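Putative P450-like enzyme (Streptomyces himastatinicus ATCC 53653, PDB 5Z9J) probably acts as a cytochrome P450 monooxygenase of bacterial secondary metabolism, using a thiolate-ligated heme iron to insert oxygen into its substrate. Local coordinates at residues A[64-68]-A[69-73]; A[124-128]-A[129-133]; A[276-280]-A[281-285]; A[295-299]-A[300-304]; A[380-384]-A[385-389]. One frame throughout, in Å; residues are numbered along the deposited sequence.

Interaction 1 of 5, residues A[64-68]-A[69-73]; sequences IKLDE and AIVEG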
loop_
_atom_site.group_PDB
_atom_site.type_symbol
_atom_site.label_atom_id
_atom_site.label_comp_id
_atom_site.label_asym_id
_atom_site.label_seq_id
_atom_site.Cartn_x
_atom_site.Cartn_y
_atom_site.Cartn_z
ATOM N N ILE A 64 14.078 -21.349 1.790
ATOM C CA ILE A 64 14.264 -21.068 3.231
ATOM C C ILE A 64 13.102 -20.196 3.691
ATOM O O ILE A 64 12.764 -19.221 3.050
ATOM C CB ILE A 64 15.599 -20.362 3.535
ATOM C CG1 ILE A 64 16.778 -21.232 3.111
ATOM C CG2 ILE A 64 15.706 -20.009 5.007
ATOM C CD1 ILE A 64 18.122 -20.533 3.245
ATOM N N LYS A 65 12.499 -20.561 4.807
ATOM C CA LYS A 65 11.236 -19.977 5.230
ATOM C C LYS A 65 11.279 -19.550 6.682
ATOM O O LYS A 65 12.079 -20.079 7.450
ATOM C CB LYS A 65 10.103 -20.996 5.074
ATOM C CG LYS A 65 10.071 -21.717 3.748
ATOM C CD LYS A 65 8.817 -22.550 3.647
ATOM C CE LYS A 65 8.849 -23.372 2.394
ATOM N NZ LYS A 65 7.662 -24.265 2.322
ATOM N N LEU A 66 10.380 -18.657 7.076
ATOM C CA LEU A 66 10.196 -18.438 8.500
ATOM C C LEU A 66 9.221 -19.446 9.063
ATOM O O LEU A 66 8.366 -19.980 8.338
ATOM C CB LEU A 66 9.684 -17.040 8.815
ATOM C CG LEU A 66 10.613 -15.874 8.524
ATOM C CD1 LEU A 66 9.868 -14.562 8.281
ATOM C CD2 LEU A 66 11.550 -15.758 9.701
ATOM N N ASP A 67 9.374 -19.719 10.352
ATOM C CA ASP A 67 8.485 -20.647 11.019
ATOM C C ASP A 67 7.114 -20.008 11.022
ATOM O O ASP A 67 6.986 -18.785 11.136
ATOM C CB ASP A 67 8.946 -20.947 12.451
ATOM C CG ASP A 67 7.981 -21.881 13.216
ATOM O OD1 ASP A 67 7.480 -22.864 12.639
ATOM O OD2 ASP A 67 7.740 -21.640 14.428
ATOM N N GLU A 68 6.106 -20.858 10.842
ATOM C CA GLU A 68 4.707 -20.462 10.706
ATOM C C GLU A 68 4.188 -19.729 11.948
ATOM O O GLU A 68 3.398 -18.802 11.842
ATOM C CB GLU A 68 3.843 -21.698 10.442
ATOM C CG GLU A 68 4.323 -22.527 9.267
ATOM C CD GLU A 68 5.553 -23.366 9.624
ATOM O OE1 GLU A 68 6.622 -23.137 9.015
ATOM O OE2 GLU A 68 5.455 -24.249 10.511
ATOM N N ALA A 69 4.608 -20.169 13.129
ATOM C CA ALA A 69 4.163 -19.550 14.372
ATOM C C ALA A 69 4.625 -18.102 14.443
ATOM O O ALA A 69 3.968 -17.273 15.063
ATOM C CB ALA A 69 4.659 -20.316 15.551
ATOM N N ILE A 70 5.768 -17.812 13.825
ATOM C CA ILE A 70 6.306 -16.462 13.774
ATOM C C ILE A 70 5.533 -15.515 12.831
ATOM O O ILE A 70 5.383 -14.329 13.125
ATOM C CB ILE A 70 7.783 -16.501 13.388
ATOM C CG1 ILE A 70 8.561 -17.228 14.473
ATOM C CG2 ILE A 70 8.352 -15.090 13.193
ATOM C CD1 ILE A 70 9.960 -17.378 14.154
ATOM N N VAL A 71 5.098 -16.012 11.675
ATOM C CA VAL A 71 4.376 -15.162 10.736
ATOM C C VAL A 71 2.855 -15.179 10.859
ATOM O O VAL A 71 2.178 -14.421 10.167
ATOM C CB VAL A 71 4.721 -15.537 9.278
ATOM C CG1 VAL A 71 6.191 -15.345 9.017
ATOM C CG2 VAL A 71 4.344 -17.012 9.010
ATOM N N GLU A 72 2.306 -15.993 11.745
ATOM C CA GLU A 72 0.835 -16.067 11.835
ATOM C C GLU A 72 0.176 -14.789 12.364
ATOM O O GLU A 72 0.665 -14.148 13.315
ATOM C CB GLU A 72 0.396 -17.273 12.668
ATOM C CG GLU A 72 0.677 -17.137 14.136
ATOM C CD GLU A 72 0.102 -18.276 14.915
ATOM O OE1 GLU A 72 -0.668 -19.059 14.316
ATOM O OE2 GLU A 72 0.462 -18.420 16.101
ATOM N N GLY A 73 -0.954 -14.452 11.740
ATOM C CA GLY A 73 -1.680 -13.208 11.978
ATOM C C GLY A 73 -1.543 -12.270 10.779
ATOM O O GLY A 73 -2.341 -11.368 10.577
#
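The carbonyls of D67 and E68 face the amides of I70, V71 and E72, closing one short helical turn that grows out of the extended chain before it. D67 occupies the N-cap position. Its O lies 3.1 Å from I70 N and also receives V71 N. E68 O receives V71 N as well, and the distance from E68 O to E72 N is 3.0 Å. All four of these bonds are weak by angle (N-H...O 121° to 146°); E72 is the first residue to leave helical phi/psi.

Among the side chains, L66 and V71 carry the apolar contact across the turn. L66 CD1 comes to 3.8 Å from V71 CG1, which L66 CB also meets, the two side chains crossing at a slant. The V71 methyl reaches this place because CG1 sits anti to the carbonyl carbon, with chi1 -61°, leaving CG2 to rest 3.5 Å from E68 O. On the outer side, D67 OD2 passes 3.5 Å from A69 CB. M59 packs on both L66 and V71, while N229 donates through ND2 to I70 O and E72 O and so ties the end of the turn to helix 224-238. A short helix in the segment that leads to helix 82-93 is consistent with the B' region of the P450 fold.

Interaction 2 of 5, residues A[124-128]-A[129-133]; sequences DLVAE and FAAPL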
loop_
_atom_site.group_PDB
_atom_site.type_symbol
_atom_site.label_atom_id
_atom_site.label_comp_id
_atom_site.label_asym_id
_atom_site.label_seq_id
_atom_site.Cartn_x
_atom_site.Cartn_y
_atom_site.Cartn_z
ATOM N N ASP A 124 9.658 19.545 0.783
ATOM C CA ASP A 124 9.241 18.236 0.260
ATOM C C ASP A 124 7.900 17.808 0.823
ATOM O O ASP A 124 7.768 17.466 2.016
ATOM C CB ASP A 124 10.288 17.149 0.522
ATOM C CG ASP A 124 9.868 15.764 0.006
ATOM O OD1 ASP A 124 8.956 15.640 -0.838
ATOM O OD2 ASP A 124 10.511 14.784 0.425
ATOM N N LEU A 125 6.917 17.827 -0.060
ATOM C CA LEU A 125 5.539 17.473 0.277
ATOM C C LEU A 125 5.419 16.073 0.861
ATOM O O LEU A 125 4.580 15.827 1.727
ATOM C CB LEU A 125 4.650 17.569 -0.967
ATOM C CG LEU A 125 3.144 17.458 -0.700
ATOM C CD1 LEU A 125 2.673 18.598 0.199
ATOM C CD2 LEU A 125 2.338 17.451 -1.981
ATOM N N VAL A 126 6.222 15.135 0.359
ATOM C CA VAL A 126 6.186 13.779 0.912
ATOM C C VAL A 126 6.726 13.789 2.347
ATOM O O VAL A 126 6.066 13.384 3.330
ATOM C CB VAL A 126 7.014 12.788 0.044
ATOM C CG1 VAL A 126 6.984 11.418 0.654
ATOM C CG2 VAL A 126 6.443 12.738 -1.374
ATOM N N ALA A 127 7.937 14.278 2.496
ATOM C CA ALA A 127 8.561 14.224 3.826
ATOM C C ALA A 127 7.834 15.113 4.848
ATOM O O ALA A 127 7.791 14.799 6.037
ATOM C CB ALA A 127 10.015 14.614 3.739
ATOM N N GLU A 128 7.306 16.250 4.414
ATOM C CA GLU A 128 6.687 17.175 5.358
ATOM C C GLU A 128 5.213 16.841 5.600
ATOM O O GLU A 128 4.635 17.232 6.595
ATOM C CB GLU A 128 6.771 18.625 4.862
ATOM C CG GLU A 128 8.139 19.123 4.557
ATOM C CD GLU A 128 8.999 19.350 5.790
ATOM O OE1 GLU A 128 8.487 19.742 6.864
ATOM O OE2 GLU A 128 10.211 19.120 5.650
ATOM N N PHE A 129 4.567 16.197 4.637
ATOM C CA PHE A 129 3.124 16.129 4.734
ATOM C C PHE A 129 2.583 14.779 4.397
ATOM O O PHE A 129 1.887 14.183 5.224
ATOM C CB PHE A 129 2.498 17.185 3.827
ATOM C CG PHE A 129 1.004 17.253 3.913
ATOM C CD1 PHE A 129 0.388 17.704 5.073
ATOM C CD2 PHE A 129 0.214 16.888 2.841
ATOM C CE1 PHE A 129 -0.992 17.786 5.174
ATOM C CE2 PHE A 129 -1.170 16.969 2.932
ATOM C CZ PHE A 129 -1.774 17.419 4.117
ATOM N N ALA A 130 2.862 14.308 3.172
ATOM C CA ALA A 130 2.166 13.160 2.701
ATOM C C ALA A 130 2.528 11.897 3.453
ATOM O O ALA A 130 1.635 11.047 3.612
ATOM C CB ALA A 130 2.406 12.963 1.157
ATOM N N ALA A 131 3.782 11.737 3.899
ATOM C CA ALA A 131 4.160 10.540 4.659
ATOM C C ALA A 131 3.783 10.638 6.108
ATOM O O ALA A 131 3.241 9.662 6.644
ATOM C CB ALA A 131 5.659 10.247 4.583
ATOM N N PRO A 132 4.069 11.776 6.767
ATOM C CA PRO A 132 3.680 11.769 8.171
ATOM C C PRO A 132 2.197 11.561 8.476
ATOM O O PRO A 132 1.927 10.956 9.553
ATOM C CB PRO A 132 4.091 13.166 8.641
ATOM C CG PRO A 132 5.106 13.603 7.730
ATOM C CD PRO A 132 4.908 12.945 6.450
ATOM N N LEU A 133 1.287 12.037 7.622
ATOM C CA LEU A 133 -0.151 12.004 7.915
ATOM C C LEU A 133 -0.707 10.569 8.074
ATOM O O LEU A 133 -1.209 10.240 9.165
ATOM C CB LEU A 133 -0.955 12.798 6.857
ATOM C CG LEU A 133 -2.472 12.613 6.959
ATOM C CD1 LEU A 133 -2.994 13.203 8.313
ATOM C CD2 LEU A 133 -3.198 13.271 5.810
#
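L125 O and V126 O receive A130 N and A131 N, each five residues on, which widens the helix into a pi-type turn. A130 N reaches L125 O at 2.7 Å and 168°, and A131 N meets V126 O at 2.9 Å and 165°, there on a lone pair. F129 N makes only weak bonds to the same two carbonyls. P132 has no amide hydrogen to continue the series; its CD rests 3.4 Å from V126 O.

L125 and F129 run side by side, both with CG anti to the backbone N, which brings L125 CD1 to 3.9 Å from F129 CB. At the other end D124 caps the helix: its OD1 takes V126 N from above the carboxylate plane at 3.0 Å and also L393 N of strand 392-396, while OD2 receives A127 N weakly. L125, F129 and L133 between them pack on helices 96-116, 240-255 and 350-367, consistent with helix E of the P450 four-helix bundle.

Interaction 3 of 5, residues A[276-280]-A[281-285]; sequences ESMRY and MSPIC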
loop_
_atom_site.group_PDB
_atom_site.type_symbol
_atom_site.label_atom_id
_atom_site.label_comp_id
_atom_site.label_asym_id
_atom_site.label_seq_id
_atom_site.Cartn_x
_atom_site.Cartn_y
_atom_site.Cartn_z
ATOM N N GLU A 276 -8.703 7.766 -9.798
ATOM C CA GLU A 276 -7.985 7.821 -11.083
ATOM C C GLU A 276 -6.480 7.945 -10.826
ATOM O O GLU A 276 -5.668 7.466 -11.598
ATOM C CB GLU A 276 -8.503 8.968 -11.958
ATOM C CG GLU A 276 -7.753 9.249 -13.247
ATOM C CD GLU A 276 -7.989 8.176 -14.325
ATOM O OE1 GLU A 276 -8.341 7.012 -13.997
ATOM O OE2 GLU A 276 -7.973 8.562 -15.510
ATOM N N SER A 277 -6.127 8.590 -9.709
ATOM C CA SER A 277 -4.744 8.668 -9.302
ATOM C C SER A 277 -4.222 7.235 -9.071
ATOM O O SER A 277 -3.067 6.924 -9.340
ATOM C CB SER A 277 -4.587 9.514 -7.995
ATOM O OG SER A 277 -3.232 9.844 -7.840
ATOM N N MET A 278 -5.053 6.417 -8.428
ATOM C CA MET A 278 -4.734 5.010 -8.163
ATOM C C MET A 278 -4.651 4.200 -9.461
ATOM O O MET A 278 -3.787 3.368 -9.651
ATOM C CB MET A 278 -5.754 4.421 -7.184
ATOM C CG MET A 278 -5.402 4.845 -5.679
ATOM S SD MET A 278 -6.457 3.944 -4.533
ATOM C CE MET A 278 -7.952 4.806 -4.759
ATOM N N ARG A 279 -5.534 4.492 -10.386
ATOM C CA ARG A 279 -5.468 3.709 -11.620
ATOM C C ARG A 279 -4.156 3.995 -12.343
ATOM O O ARG A 279 -3.394 3.076 -12.626
ATOM C CB ARG A 279 -6.658 4.030 -12.509
ATOM C CG ARG A 279 -6.698 3.133 -13.734
ATOM C CD ARG A 279 -7.693 3.716 -14.698
ATOM N NE ARG A 279 -7.366 5.044 -15.212
ATOM C CZ ARG A 279 -6.547 5.274 -16.245
ATOM N NH1 ARG A 279 -5.927 4.253 -16.851
ATOM N NH2 ARG A 279 -6.335 6.517 -16.660
ATOM N N TYR A 280 -3.863 5.296 -12.465
ATOM C CA TYR A 280 -2.811 5.852 -13.319
ATOM C C TYR A 280 -1.394 5.726 -12.768
ATOM O O TYR A 280 -0.422 5.559 -13.523
ATOM C CB TYR A 280 -3.149 7.332 -13.606
ATOM C CG TYR A 280 -2.191 8.063 -14.492
ATOM C CD1 TYR A 280 -2.387 8.090 -15.865
ATOM C CD2 TYR A 280 -1.074 8.723 -13.961
ATOM C CE1 TYR A 280 -1.518 8.748 -16.689
ATOM C CE2 TYR A 280 -0.192 9.406 -14.798
ATOM C CZ TYR A 280 -0.437 9.407 -16.170
ATOM O OH TYR A 280 0.385 10.039 -17.057
ATOM N N MET A 281 -1.251 5.819 -11.445
ATOM C CA MET A 281 0.041 5.702 -10.822
ATOM C C MET A 281 -0.183 4.932 -9.518
ATOM O O MET A 281 -0.415 5.533 -8.465
ATOM C CB MET A 281 0.660 7.104 -10.599
ATOM C CG MET A 281 2.139 7.144 -10.046
ATOM S SD MET A 281 2.761 8.854 -9.900
ATOM C CE MET A 281 2.553 9.324 -11.613
ATOM N N SER A 282 -0.146 3.601 -9.623
ATOM C CA SER A 282 -0.715 2.741 -8.627
ATOM C C SER A 282 0.299 2.566 -7.491
ATOM O O SER A 282 1.353 1.971 -7.713
ATOM C CB SER A 282 -1.125 1.419 -9.295
ATOM O OG SER A 282 -1.963 1.683 -10.447
ATOM N N PRO A 283 0.007 3.116 -6.292
ATOM C CA PRO A 283 0.985 2.959 -5.196
ATOM C C PRO A 283 1.451 1.530 -4.964
ATOM O O PRO A 283 2.644 1.257 -4.722
ATOM C CB PRO A 283 0.223 3.504 -3.964
ATOM C CG PRO A 283 -0.695 4.489 -4.493
ATOM C CD PRO A 283 -1.135 3.953 -5.872
ATOM N N ILE A 284 0.508 0.603 -5.012
ATOM C CA ILE A 284 0.867 -0.813 -5.116
ATOM C C ILE A 284 0.589 -1.186 -6.590
ATOM O O ILE A 284 -0.554 -1.198 -7.066
ATOM C CB ILE A 284 0.074 -1.702 -4.162
ATOM C CG1 ILE A 284 0.363 -1.324 -2.694
ATOM C CG2 ILE A 284 0.420 -3.149 -4.344
ATOM C CD1 ILE A 284 1.803 -1.578 -2.235
ATOM N N CYS A 285 1.654 -1.432 -7.341
ATOM C CA CYS A 285 1.455 -1.654 -8.780
ATOM C C CYS A 285 1.668 -3.114 -9.209
ATOM O O CYS A 285 1.565 -3.437 -10.384
ATOM C CB CYS A 285 2.356 -0.709 -9.562
ATOM S SG CYS A 285 4.101 -0.939 -9.348
HETATM O O HOH W 1 -1.630 7.367 -6.722
#
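S282 turns its short side chain back on the end of helix 270-280. Its CB lies 3.3 Å from M278 O, and with chi1 -52° OG swings beside its own backbone N, where it donates to M278 O at 2.6 Å. The bond runs almost straight down the carbonyl, with a C=O...OG angle of 171°. OG also passes 3.0 Å from R279 O, and N316 ND2 bonds to it from outside, so this buried hydroxyl is well occupied. The serine thus takes up a carbonyl of the last helical turn as the chain leaves it, while S277 O receives M281 N at 3.0 Å. A water bridges S277 OG and M281 O, donating to the latter; S277 OG bonds in addition to T249 OG1. Y280 and M281 cross at an angle, with Y280 CD2 4.1 Å from M281 CB.

One turn back, R279 grips E276 side-on. NE meets OE1 at 2.5 Å and NH2 meets OE2 at 2.9 Å, with both oxygens close to the guanidinium plane, although each is approached from above the carboxylate plane. R332 NE adds a salt bridge to E276 OE2, and R279 NH1 holds the carbonyls of N316 and P325. I284, farther along, touches the heme. E276 and R279 are the ExxR motif of the P450 K helix, and R332 makes up the E-R-R triad with them.

Interaction 4 of 5, residues A[295-299]-A[300-304]; sequences VEVAG and TVIPK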
loop_
_atom_site.group_PDB
_atom_site.type_symbol
_atom_site.label_atom_id
_atom_site.label_comp_id
_atom_site.label_asym_id
_atom_site.label_seq_id
_atom_site.Cartn_x
_atom_site.Cartn_y
_atom_site.Cartn_z
ATOM N N VAL A 295 -1.823 -24.133 -14.291
ATOM C CA VAL A 295 -2.882 -23.254 -14.786
ATOM C C VAL A 295 -2.602 -22.695 -16.160
ATOM O O VAL A 295 -1.449 -22.596 -16.580
ATOM C CB VAL A 295 -3.100 -22.051 -13.852
ATOM C CG1 VAL A 295 -3.334 -22.530 -12.468
ATOM C CG2 VAL A 295 -1.886 -21.106 -13.866
ATOM N N GLU A 296 -3.674 -22.291 -16.835
ATOM C CA GLU A 296 -3.567 -21.592 -18.098
ATOM C C GLU A 296 -3.957 -20.112 -17.886
ATOM O O GLU A 296 -5.049 -19.805 -17.411
ATOM C CB GLU A 296 -4.454 -22.266 -19.147
ATOM C CG GLU A 296 -4.718 -21.416 -20.356
ATOM C CD GLU A 296 -5.404 -22.184 -21.471
ATOM O OE1 GLU A 296 -5.926 -23.301 -21.223
ATOM O OE2 GLU A 296 -5.364 -21.692 -22.616
ATOM N N VAL A 297 -3.063 -19.204 -18.276
ATOM C CA VAL A 297 -3.304 -17.767 -18.171
ATOM C C VAL A 297 -2.967 -17.053 -19.471
ATOM O O VAL A 297 -1.805 -17.024 -19.881
ATOM C CB VAL A 297 -2.449 -17.115 -17.049
ATOM C CG1 VAL A 297 -2.684 -15.619 -17.022
ATOM C CG2 VAL A 297 -2.728 -17.748 -15.691
ATOM N N ALA A 298 -3.989 -16.449 -20.085
ATOM C CA ALA A 298 -3.857 -15.798 -21.389
ATOM C C ALA A 298 -3.204 -16.766 -22.357
ATOM O O ALA A 298 -2.235 -16.421 -23.029
ATOM C CB ALA A 298 -3.056 -14.509 -21.285
ATOM N N GLY A 299 -3.716 -17.989 -22.372
ATOM C CA GLY A 299 -3.255 -19.037 -23.272
ATOM C C GLY A 299 -1.821 -19.504 -23.046
ATOM O O GLY A 299 -1.228 -20.153 -23.926
ATOM N N THR A 300 -1.350 -19.348 -21.805
ATOM C CA THR A 300 0.011 -19.692 -21.403
ATOM C C THR A 300 -0.100 -20.622 -20.210
ATOM O O THR A 300 -0.846 -20.337 -19.270
ATOM C CB THR A 300 0.865 -18.423 -21.025
ATOM O OG1 THR A 300 0.907 -17.521 -22.134
ATOM C CG2 THR A 300 2.287 -18.789 -20.672
ATOM N N VAL A 301 0.629 -21.736 -20.251
ATOM C CA VAL A 301 0.529 -22.718 -19.189
ATOM C C VAL A 301 1.535 -22.371 -18.077
ATOM O O VAL A 301 2.736 -22.244 -18.303
ATOM C CB VAL A 301 0.787 -24.156 -19.689
ATOM C CG1 VAL A 301 0.709 -25.155 -18.534
ATOM C CG2 VAL A 301 -0.210 -24.557 -20.793
ATOM N N ILE A 302 1.043 -22.232 -16.865
ATOM C CA ILE A 302 1.969 -21.952 -15.761
ATOM C C ILE A 302 1.976 -23.157 -14.820
ATOM O O ILE A 302 0.925 -23.604 -14.351
ATOM C CB ILE A 302 1.595 -20.680 -15.025
ATOM C CG1 ILE A 302 1.637 -19.500 -15.992
ATOM C CG2 ILE A 302 2.561 -20.458 -13.810
ATOM C CD1 ILE A 302 0.938 -18.284 -15.517
ATOM N N PRO A 303 3.162 -23.736 -14.607
ATOM C CA PRO A 303 3.218 -24.931 -13.768
ATOM C C PRO A 303 2.811 -24.641 -12.323
ATOM O O PRO A 303 2.665 -23.496 -11.922
ATOM C CB PRO A 303 4.697 -25.364 -13.846
ATOM C CG PRO A 303 5.225 -24.725 -15.125
ATOM C CD PRO A 303 4.458 -23.427 -15.241
ATOM N N LYS A 304 2.577 -25.729 -11.601
ATOM C CA LYS A 304 2.444 -25.793 -10.161
ATOM C C LYS A 304 3.611 -25.074 -9.481
ATOM O O LYS A 304 4.678 -24.948 -10.057
ATOM C CB LYS A 304 2.405 -27.275 -9.726
ATOM C CG LYS A 304 1.909 -27.544 -8.304
ATOM C CD LYS A 304 2.044 -29.033 -7.903
ATOM C CE LYS A 304 3.474 -29.566 -8.025
ATOM N NZ LYS A 304 3.635 -30.966 -7.519
#
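T300 O is the polar atom met from two places on the facing strand: V297 N bonds to it in the carbonyl plane at 2.7 Å with an N-H...O angle of 169°, and E296 CA lies 3.2 Å away as a CA-H...O contact. Next along the hairpin, V295 and I302 form an antiparallel hydrogen-bonded pair, bonded in both directions. V295 N reaches I302 O at 2.8 Å, and I302 N returns a very short 2.5 Å bond to V295 O. Where the chain reverses, T300 N to V297 O and T300 OG1 to A298 O are both weak.

V295, V297, T300 and I302 share one face. Here I302 is the central apolar group: V295 CG2 sits 3.7 Å from its CB, and V297 CG2 lies 3.7 Å from its CD1. CD1 gets that far because CG1 stands beside the backbone N (chi1 -60°) and the chain then extends. This face packs on V27, W36 and F54 of the neighbouring strands, whereas E296 and V301 occupy the other. A type I' turn from V297 to T300, with A298 and G299 at its corners, makes this a two-residue beta hairpin, placed as the small beta2 hairpin of P450s.

Interaction 5 of 5, residues A[380-384]-A[385-389]; sequences TFLQV and VDASG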
loop_
_atom_site.group_PDB
_atom_site.type_symbol
_atom_site.label_atom_id
_atom_site.label_comp_id
_atom_site.label_asym_id
_atom_site.label_seq_id
_atom_site.Cartn_x
_atom_site.Cartn_y
_atom_site.Cartn_z
ATOM N N THR A 380 11.467 12.443 -7.117
ATOM C CA THR A 380 12.000 11.097 -7.325
ATOM C C THR A 380 10.921 10.084 -6.994
ATOM O O THR A 380 9.991 10.373 -6.226
ATOM C CB THR A 380 13.229 10.766 -6.523
ATOM O OG1 THR A 380 12.889 10.796 -5.136
ATOM C CG2 THR A 380 14.313 11.734 -6.806
ATOM N N PHE A 381 11.016 8.929 -7.648
ATOM C CA PHE A 381 10.086 7.847 -7.445
ATOM C C PHE A 381 10.642 6.797 -6.522
ATOM O O PHE A 381 11.870 6.594 -6.432
ATOM C CB PHE A 381 9.679 7.276 -8.811
ATOM C CG PHE A 381 8.843 8.240 -9.567
ATOM C CD1 PHE A 381 9.432 9.314 -10.205
ATOM C CD2 PHE A 381 7.471 8.196 -9.466
ATOM C CE1 PHE A 381 8.663 10.270 -10.832
ATOM C CE2 PHE A 381 6.688 9.160 -10.090
ATOM C CZ PHE A 381 7.288 10.191 -10.759
ATOM N N LEU A 382 9.740 6.143 -5.813
ATOM C CA LEU A 382 10.129 5.155 -4.813
ATOM C C LEU A 382 10.854 3.975 -5.483
ATOM O O LEU A 382 10.439 3.464 -6.539
ATOM C CB LEU A 382 8.918 4.696 -4.018
ATOM C CG LEU A 382 9.203 3.764 -2.842
ATOM C CD1 LEU A 382 9.969 4.549 -1.806
ATOM C CD2 LEU A 382 7.900 3.265 -2.236
ATOM N N GLN A 383 12.001 3.633 -4.903
ATOM C CA GLN A 383 12.925 2.644 -5.456
ATOM C C GLN A 383 12.491 1.214 -5.136
ATOM O O GLN A 383 13.294 0.382 -4.744
ATOM C CB GLN A 383 14.308 2.895 -4.845
ATOM C CG GLN A 383 14.821 4.290 -5.138
ATOM C CD GLN A 383 15.022 4.507 -6.609
ATOM O OE1 GLN A 383 15.977 3.995 -7.191
ATOM N NE2 GLN A 383 14.084 5.210 -7.240
ATOM N N VAL A 384 11.221 0.919 -5.362
ATOM C CA VAL A 384 10.687 -0.376 -5.021
ATOM C C VAL A 384 9.827 -0.869 -6.167
ATOM O O VAL A 384 8.903 -0.168 -6.560
ATOM C CB VAL A 384 9.851 -0.287 -3.753
ATOM C CG1 VAL A 384 9.245 -1.620 -3.454
ATOM C CG2 VAL A 384 10.719 0.191 -2.574
ATOM N N VAL A 385 10.084 -2.081 -6.645
ATOM C CA VAL A 385 9.520 -2.504 -7.916
ATOM C C VAL A 385 7.992 -2.693 -7.845
ATOM O O VAL A 385 7.310 -2.532 -8.871
ATOM C CB VAL A 385 10.217 -3.785 -8.449
ATOM C CG1 VAL A 385 9.863 -5.019 -7.604
ATOM C CG2 VAL A 385 9.871 -4.002 -9.918
ATOM N N ASP A 386 7.423 -3.019 -6.673
ATOM C CA ASP A 386 5.975 -3.261 -6.659
ATOM C C ASP A 386 5.171 -2.012 -6.319
ATOM O O ASP A 386 3.986 -2.056 -6.071
ATOM C CB ASP A 386 5.608 -4.464 -5.753
ATOM C CG ASP A 386 6.095 -4.322 -4.316
ATOM O OD1 ASP A 386 7.031 -3.531 -4.061
ATOM O OD2 ASP A 386 5.582 -5.060 -3.448
ATOM N N ALA A 387 5.834 -0.875 -6.383
ATOM C CA ALA A 387 5.218 0.408 -6.102
ATOM C C ALA A 387 5.487 1.431 -7.189
ATOM O O ALA A 387 6.637 1.632 -7.612
ATOM C CB ALA A 387 5.704 0.965 -4.737
ATOM N N SER A 388 4.421 2.110 -7.596
ATOM C CA SER A 388 4.560 3.148 -8.544
ATOM C C SER A 388 4.137 4.468 -7.866
ATOM O O SER A 388 2.948 4.820 -7.792
ATOM C CB SER A 388 3.714 2.780 -9.778
ATOM O OG SER A 388 3.696 3.803 -10.725
ATOM N N GLY A 389 5.120 5.234 -7.396
ATOM C CA GLY A 389 4.800 6.505 -6.772
ATOM C C GLY A 389 6.027 7.324 -6.425
ATOM O O GLY A 389 7.130 6.817 -6.533
HETATM O O HOH W 2 7.785 3.900 -7.664
#
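The F381 ring is approached obliquely by G389 O, which lies 3.3 Å from CD2, while F11 meets the same ring with the two planes at about 50°. A second flat group, the Q383 amide, donates through NE2 to F381 O at 2.7 Å with that oxygen only 3° out of the amide plane, folding the glutamine back over an inverse gamma turn centred on its own residue. The D386 carboxylate runs side by side with V384, and its OD1 packs closely, 3.0 Å from V384 CG1.

Across the two segments, L382 N binds G389 O at 2.8 Å with an N-H...O angle of 169°. Farther on, A387 N reaches V384 O at 3.2 Å and closes a type I turn from V384 to A387, though it comes from well above the carbonyl plane. Between these two bonds sits a water that accepts from G389 N at 3.0 Å. L382 O and A387 O both lie where the water can donate, though with other acceptors nearby its two protons cannot be assigned for certain. L382 CD2 comes 4.0 Å from A387 CB.

V385 touches the bound tris(hydroxyethyl)aminomethane, and its O receives H15 NE2. On the helical side, M244 of helix 240-255 packs on L382 and A387 and L251 packs on F381. T380 pairs with strand 392-396 through T392, and D386 and S388 make backbone bonds to C285 and S282 of the loop that follows helix 270-280.

In the fold
Interactions 3 and 5 are the buried pair and touch directly, through backbone bonds between the loop 281-285 and the turn 385-389. Both pack on helix 240-255, which also borders interaction 2; the nearest atoms of interactions 2 and 5 are about 6 Å apart. Interaction 1 is a surface contact and interaction 4 is partly buried, with interactions 2 and 4 on opposite sides of the chain's centre, 42 Å between centres. Chemistry follows place: interaction 3 holds a salt-bridge network, interaction 5 backbone bonds round a water, interaction 2 combines an aspartate cap with apolar bundle packing, and the outlying contacts rest on backbone bonds with few methyl contacts.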